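Ribose-phosphate pyrophosphokinase (Mycobacterium smegmatis, PDB 5MP7) probably makes phosphoribosyl pyrophosphate, a central precursor of nucleotides, by transferring the pyrophosphoryl group of ATP to the 1-hydroxyl of ribose 5-phosphate. Local coordinates at residues A[232-244]-A[265-279]. Residues are numbered along the deposited sequence; the frame is centred on the assembly and turned at random.
Sequences MIDTGGTIAGAVN and DPAPQRLAECGAREV. With ACT (acetate ion), chain D.
R270 reaches across to the loop at T235 and G236, a worked example of an arginine lying along a turn predicted to bind ribose 5-phosphate. Its CB points toward 232-244, and CB and CG carry the chain over without a close partner there. CD then passes A240 CB at 4.2 Å. Bends at chi2 and chi3 gather the guanidinium round one carbonyl, T235 O: NE comes within 3.5 Å of it, CZ within 3.8 Å, and NH2 gives it a weak, bent hydrogen bond (3.3 Å, 132°). P266 CG, from the start of the same helix, sits over the rim of one face, and T235 OG1 lies in plane at the edge. The same T235 holds an acetate, probably from the crystallisation liquor, with its backbone N and, at 2.7 Å, its OG1, both on OXT; D234 to T238 correspond to the PRPP loop of type I phosphoribosyltransferases. Deeper in, L271 CD1 meets I233 CG2; just past the C-terminal end of helix 267-273, C274 SG touches both methyls of V243. The axes of 237-244 and 267-273 run nearly parallel (9°), 9.8 Å apart at closest approach, in successive beta-alpha-beta crossovers linking the neighbouring strands 225-230, 253-258 and 278-282.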
loop_
_atom_site.group_PDB
_atom_site.type_symbol
_atom_site.label_atom_id
_atom_site.label_comp_id
_atom_site.label_asym_id
_atom_site.label_seq_id
_atom_site.Cartn_x
_atom_site.Cartn_y
_atom_site.Cartn_z
ATOM N N MET A 232 -16.999 -38.938 -49.693
ATOM C CA MET A 232 -15.953 -38.280 -48.932
ATOM C C MET A 232 -15.318 -39.235 -47.950
ATOM O O MET A 232 -15.917 -40.230 -47.587
ATOM C CB MET A 232 -16.530 -37.087 -48.179
ATOM C CG MET A 232 -17.393 -37.455 -46.994
ATOM S SD MET A 232 -17.861 -36.025 -46.028
ATOM C CE MET A 232 -19.066 -35.230 -47.120
ATOM N N ILE A 233 -14.126 -38.895 -47.496
ATOM C CA ILE A 233 -13.513 -39.583 -46.380
ATOM C C ILE A 233 -13.288 -38.546 -45.315
ATOM O O ILE A 233 -12.550 -37.588 -45.556
ATOM C CB ILE A 233 -12.160 -40.171 -46.778
ATOM C CG1 ILE A 233 -12.316 -41.126 -47.961
ATOM C CG2 ILE A 233 -11.542 -40.909 -45.604
ATOM C CD1 ILE A 233 -11.027 -41.373 -48.709
ATOM N N ASP A 234 -13.903 -38.725 -44.147
ATOM C CA ASP A 234 -13.709 -37.802 -43.048
ATOM C C ASP A 234 -12.699 -38.285 -41.994
ATOM O O ASP A 234 -11.555 -37.856 -42.025
ATOM C CB ASP A 234 -15.047 -37.388 -42.431
ATOM C CG ASP A 234 -14.886 -36.297 -41.419
ATOM O OD1 ASP A 234 -13.857 -35.612 -41.409
ATOM O OD2 ASP A 234 -15.806 -36.105 -40.634
ATOM N N THR A 235 -13.114 -39.116 -41.033
ATOM C CA THR A 235 -12.189 -39.652 -39.993
ATOM C C THR A 235 -11.582 -40.980 -40.431
ATOM O O THR A 235 -10.579 -41.418 -39.859
ATOM C CB THR A 235 -12.901 -39.890 -38.655
ATOM O OG1 THR A 235 -14.033 -40.769 -38.868
ATOM C CG2 THR A 235 -13.396 -38.570 -38.099
ATOM N N GLY A 236 -12.171 -41.596 -41.466
ATOM C CA GLY A 236 -11.694 -42.858 -42.002
ATOM C C GLY A 236 -12.210 -44.082 -41.250
ATOM O O GLY A 236 -11.778 -45.203 -41.528
ATOM N N GLY A 237 -13.155 -43.897 -40.325
ATOM C CA GLY A 237 -13.654 -45.006 -39.494
ATOM C C GLY A 237 -14.441 -46.033 -40.289
ATOM O O GLY A 237 -14.124 -47.208 -40.267
ATOM N N THR A 238 -15.459 -45.562 -40.993
ATOM C CA THR A 238 -16.329 -46.407 -41.791
ATOM C C THR A 238 -15.531 -47.069 -42.870
ATOM O O THR A 238 -15.689 -48.248 -43.104
ATOM C CB THR A 238 -17.439 -45.569 -42.477
ATOM O OG1 THR A 238 -18.385 -45.132 -41.500
ATOM C CG2 THR A 238 -18.171 -46.330 -43.617
ATOM N N ILE A 239 -14.719 -46.297 -43.570
ATOM C CA ILE A 239 -13.974 -46.829 -44.694
ATOM C C ILE A 239 -12.907 -47.837 -44.242
ATOM O O ILE A 239 -12.752 -48.857 -44.902
ATOM C CB ILE A 239 -13.434 -45.696 -45.586
ATOM C CG1 ILE A 239 -14.617 -45.078 -46.331
ATOM C CG2 ILE A 239 -12.462 -46.202 -46.631
ATOM C CD1 ILE A 239 -14.317 -43.744 -46.972
ATOM N N ALA A 240 -12.202 -47.574 -43.139
ATOM C CA ALA A 240 -11.207 -48.535 -42.646
ATOM C C ALA A 240 -11.889 -49.817 -42.222
ATOM O O ALA A 240 -11.388 -50.881 -42.503
ATOM C CB ALA A 240 -10.412 -47.982 -41.490
ATOM N N GLY A 241 -13.057 -49.701 -41.588
ATOM C CA GLY A 241 -13.864 -50.859 -41.213
ATOM C C GLY A 241 -14.220 -51.715 -42.421
ATOM O O GLY A 241 -14.151 -52.942 -42.366
ATOM N N ALA A 242 -14.578 -51.059 -43.521
ATOM C CA ALA A 242 -14.935 -51.765 -44.719
ATOM C C ALA A 242 -13.747 -52.508 -45.335
ATOM O O ALA A 242 -13.907 -53.593 -45.867
ATOM C CB ALA A 242 -15.577 -50.821 -45.721
ATOM N N VAL A 243 -12.567 -51.924 -45.264
ATOM C CA VAL A 243 -11.372 -52.550 -45.820
ATOM C C VAL A 243 -11.094 -53.844 -45.091
ATOM O O VAL A 243 -10.839 -54.851 -45.729
ATOM C CB VAL A 243 -10.147 -51.635 -45.704
ATOM C CG1 VAL A 243 -8.855 -52.390 -46.021
ATOM C CG2 VAL A 243 -10.303 -50.469 -46.664
ATOM N N ASN A 244 -11.152 -53.784 -43.767
ATOM C CA ASN A 244 -10.886 -54.932 -42.923
ATOM C C ASN A 244 -11.904 -56.064 -43.169
ATOM O O ASN A 244 -11.559 -57.237 -43.204
ATOM C CB ASN A 244 -10.911 -54.496 -41.460
ATOM C CG ASN A 244 -11.051 -55.672 -40.510
ATOM O OD1 ASN A 244 -10.178 -56.512 -40.470
ATOM N ND2 ASN A 244 -12.178 -55.762 -39.772
ATOM N N ASP A 265 -8.250 -35.737 -38.388
ATOM C CA ASP A 265 -7.825 -36.534 -37.216
ATOM C C ASP A 265 -6.842 -37.659 -37.557
ATOM O O ASP A 265 -5.758 -37.369 -38.118
ATOM C CB ASP A 265 -9.010 -36.901 -36.265
ATOM C CG ASP A 265 -10.226 -37.559 -36.964
ATOM O OD1 ASP A 265 -11.160 -36.881 -37.397
ATOM O OD2 ASP A 265 -10.301 -38.772 -37.033
ATOM N N PRO A 266 -7.205 -38.922 -37.267
ATOM C CA PRO A 266 -6.344 -40.054 -37.467
ATOM C C PRO A 266 -6.524 -40.721 -38.842
ATOM O O PRO A 266 -5.968 -41.803 -39.055
ATOM C CB PRO A 266 -6.828 -40.991 -36.366
ATOM C CG PRO A 266 -8.290 -40.738 -36.338
ATOM C CD PRO A 266 -8.518 -39.386 -36.824
ATOM N N ALA A 267 -7.283 -40.101 -39.753
ATOM C CA ALA A 267 -7.601 -40.733 -41.029
ATOM C C ALA A 267 -6.359 -41.057 -41.834
ATOM O O ALA A 267 -6.262 -42.133 -42.348
ATOM C CB ALA A 267 -8.546 -39.888 -41.856
ATOM N N PRO A 268 -5.403 -40.132 -41.921
ATOM C CA PRO A 268 -4.167 -40.470 -42.641
ATOM C C PRO A 268 -3.434 -41.691 -42.081
ATOM O O PRO A 268 -3.057 -42.578 -42.812
ATOM C CB PRO A 268 -3.322 -39.217 -42.482
ATOM C CG PRO A 268 -4.316 -38.142 -42.204
ATOM C CD PRO A 268 -5.372 -38.767 -41.372
ATOM N N GLN A 269 -3.273 -41.733 -40.777
ATOM C CA GLN A 269 -2.680 -42.871 -40.099
ATOM C C GLN A 269 -3.527 -44.162 -40.253
ATOM O O GLN A 269 -3.003 -45.243 -40.521
ATOM C CB GLN A 269 -2.527 -42.457 -38.647
ATOM C CG GLN A 269 -2.427 -43.631 -37.681
ATOM C CD GLN A 269 -0.986 -43.798 -37.280
ATOM O OE1 GLN A 269 -0.407 -42.890 -36.648
ATOM N NE2 GLN A 269 -0.362 -44.901 -37.689
ATOM N N ARG A 270 -4.840 -44.019 -40.077
ATOM C CA ARG A 270 -5.828 -45.095 -40.233
ATOM C C ARG A 270 -5.803 -45.723 -41.622
ATOM O O ARG A 270 -5.732 -46.961 -41.761
ATOM C CB ARG A 270 -7.246 -44.552 -39.922
ATOM C CG ARG A 270 -7.644 -44.816 -38.465
ATOM C CD ARG A 270 -9.018 -45.456 -38.380
ATOM N NE ARG A 270 -10.036 -44.460 -38.205
ATOM C CZ ARG A 270 -10.552 -44.016 -37.060
ATOM N NH1 ARG A 270 -10.133 -44.453 -35.872
ATOM N NH2 ARG A 270 -11.495 -43.081 -37.118
ATOM N N LEU A 271 -5.789 -44.877 -42.644
ATOM C CA LEU A 271 -5.786 -45.350 -44.018
ATOM C C LEU A 271 -4.460 -45.929 -44.502
ATOM O O LEU A 271 -4.440 -46.924 -45.240
ATOM C CB LEU A 271 -6.205 -44.249 -44.947
ATOM C CG LEU A 271 -7.631 -43.746 -44.706
ATOM C CD1 LEU A 271 -7.860 -42.502 -45.548
ATOM C CD2 LEU A 271 -8.653 -44.801 -45.060
ATOM N N ALA A 272 -3.366 -45.328 -44.063
ATOM C CA ALA A 272 -2.025 -45.845 -44.366
ATOM C C ALA A 272 -1.764 -47.240 -43.751
ATOM O O ALA A 272 -1.095 -48.051 -44.366
ATOM C CB ALA A 272 -0.961 -44.860 -43.894
ATOM N N GLU A 273 -2.329 -47.500 -42.565
ATOM C CA GLU A 273 -2.165 -48.755 -41.823
ATOM C C GLU A 273 -3.190 -49.805 -42.174
ATOM O O GLU A 273 -2.990 -50.981 -41.882
ATOM C CB GLU A 273 -2.258 -48.542 -40.327
ATOM C CG GLU A 273 -1.016 -47.873 -39.750
ATOM C CD GLU A 273 -1.176 -47.494 -38.284
ATOM O OE1 GLU A 273 -2.203 -47.840 -37.657
ATOM O OE2 GLU A 273 -0.276 -46.783 -37.765
ATOM N N CYS A 274 -4.292 -49.417 -42.798
ATOM C CA CYS A 274 -5.241 -50.417 -43.277
ATOM C C CYS A 274 -4.648 -51.021 -44.574
ATOM O O CYS A 274 -3.690 -50.515 -45.172
ATOM C CB CYS A 274 -6.640 -49.818 -43.502
ATOM S SG CYS A 274 -6.887 -48.979 -45.095
ATOM N N GLY A 275 -5.212 -52.107 -45.033
ATOM C CA GLY A 275 -4.560 -52.795 -46.136
ATOM C C GLY A 275 -4.553 -52.123 -47.504
ATOM O O GLY A 275 -4.010 -52.692 -48.436
ATOM N N ALA A 276 -5.209 -50.978 -47.667
ATOM C CA ALA A 276 -5.541 -50.537 -49.017
ATOM C C ALA A 276 -4.312 -50.231 -49.838
ATOM O O ALA A 276 -3.390 -49.608 -49.374
ATOM C CB ALA A 276 -6.452 -49.344 -48.971
ATOM N N ARG A 277 -4.336 -50.682 -51.070
ATOM C CA ARG A 277 -3.253 -50.495 -51.998
ATOM C C ARG A 277 -3.174 -49.048 -52.466
ATOM O O ARG A 277 -2.102 -48.537 -52.715
ATOM C CB ARG A 277 -3.472 -51.399 -53.206
ATOM C CG ARG A 277 -2.217 -51.676 -53.966
ATOM C CD ARG A 277 -2.456 -52.152 -55.388
ATOM N NE ARG A 277 -1.621 -51.309 -56.265
ATOM C CZ ARG A 277 -1.120 -51.632 -57.454
ATOM N NH1 ARG A 277 -1.226 -52.862 -57.971
ATOM N NH2 ARG A 277 -0.441 -50.703 -58.123
ATOM N N GLU A 278 -4.327 -48.420 -52.676
ATOM C CA GLU A 278 -4.370 -47.044 -53.150
ATOM C C GLU A 278 -5.583 -46.295 -52.581
ATOM O O GLU A 278 -6.623 -46.903 -52.346
ATOM C CB GLU A 278 -4.384 -47.002 -54.668
ATOM C CG GLU A 278 -3.901 -45.665 -55.179
ATOM C CD GLU A 278 -3.701 -45.587 -56.683
ATOM O OE1 GLU A 278 -3.820 -46.624 -57.400
ATOM O OE2 GLU A 278 -3.353 -44.475 -57.153
ATOM N N VAL A 279 -5.414 -44.997 -52.321
ATOM C CA VAL A 279 -6.495 -44.123 -51.919
ATOM C C VAL A 279 -6.479 -42.940 -52.882
ATOM O O VAL A 279 -5.486 -42.279 -52.993
ATOM C CB VAL A 279 -6.328 -43.641 -50.505
ATOM C CG1 VAL A 279 -7.513 -42.779 -50.120
ATOM C CG2 VAL A 279 -6.223 -44.791 -49.544
HETATM C C ACT D . -16.093 -41.480 -41.510
HETATM O O ACT D . -15.379 -41.963 -42.453
HETATM O OXT ACT D . -15.777 -40.457 -40.862
HETATM C CH3 ACT D . -17.391 -42.104 -41.077
#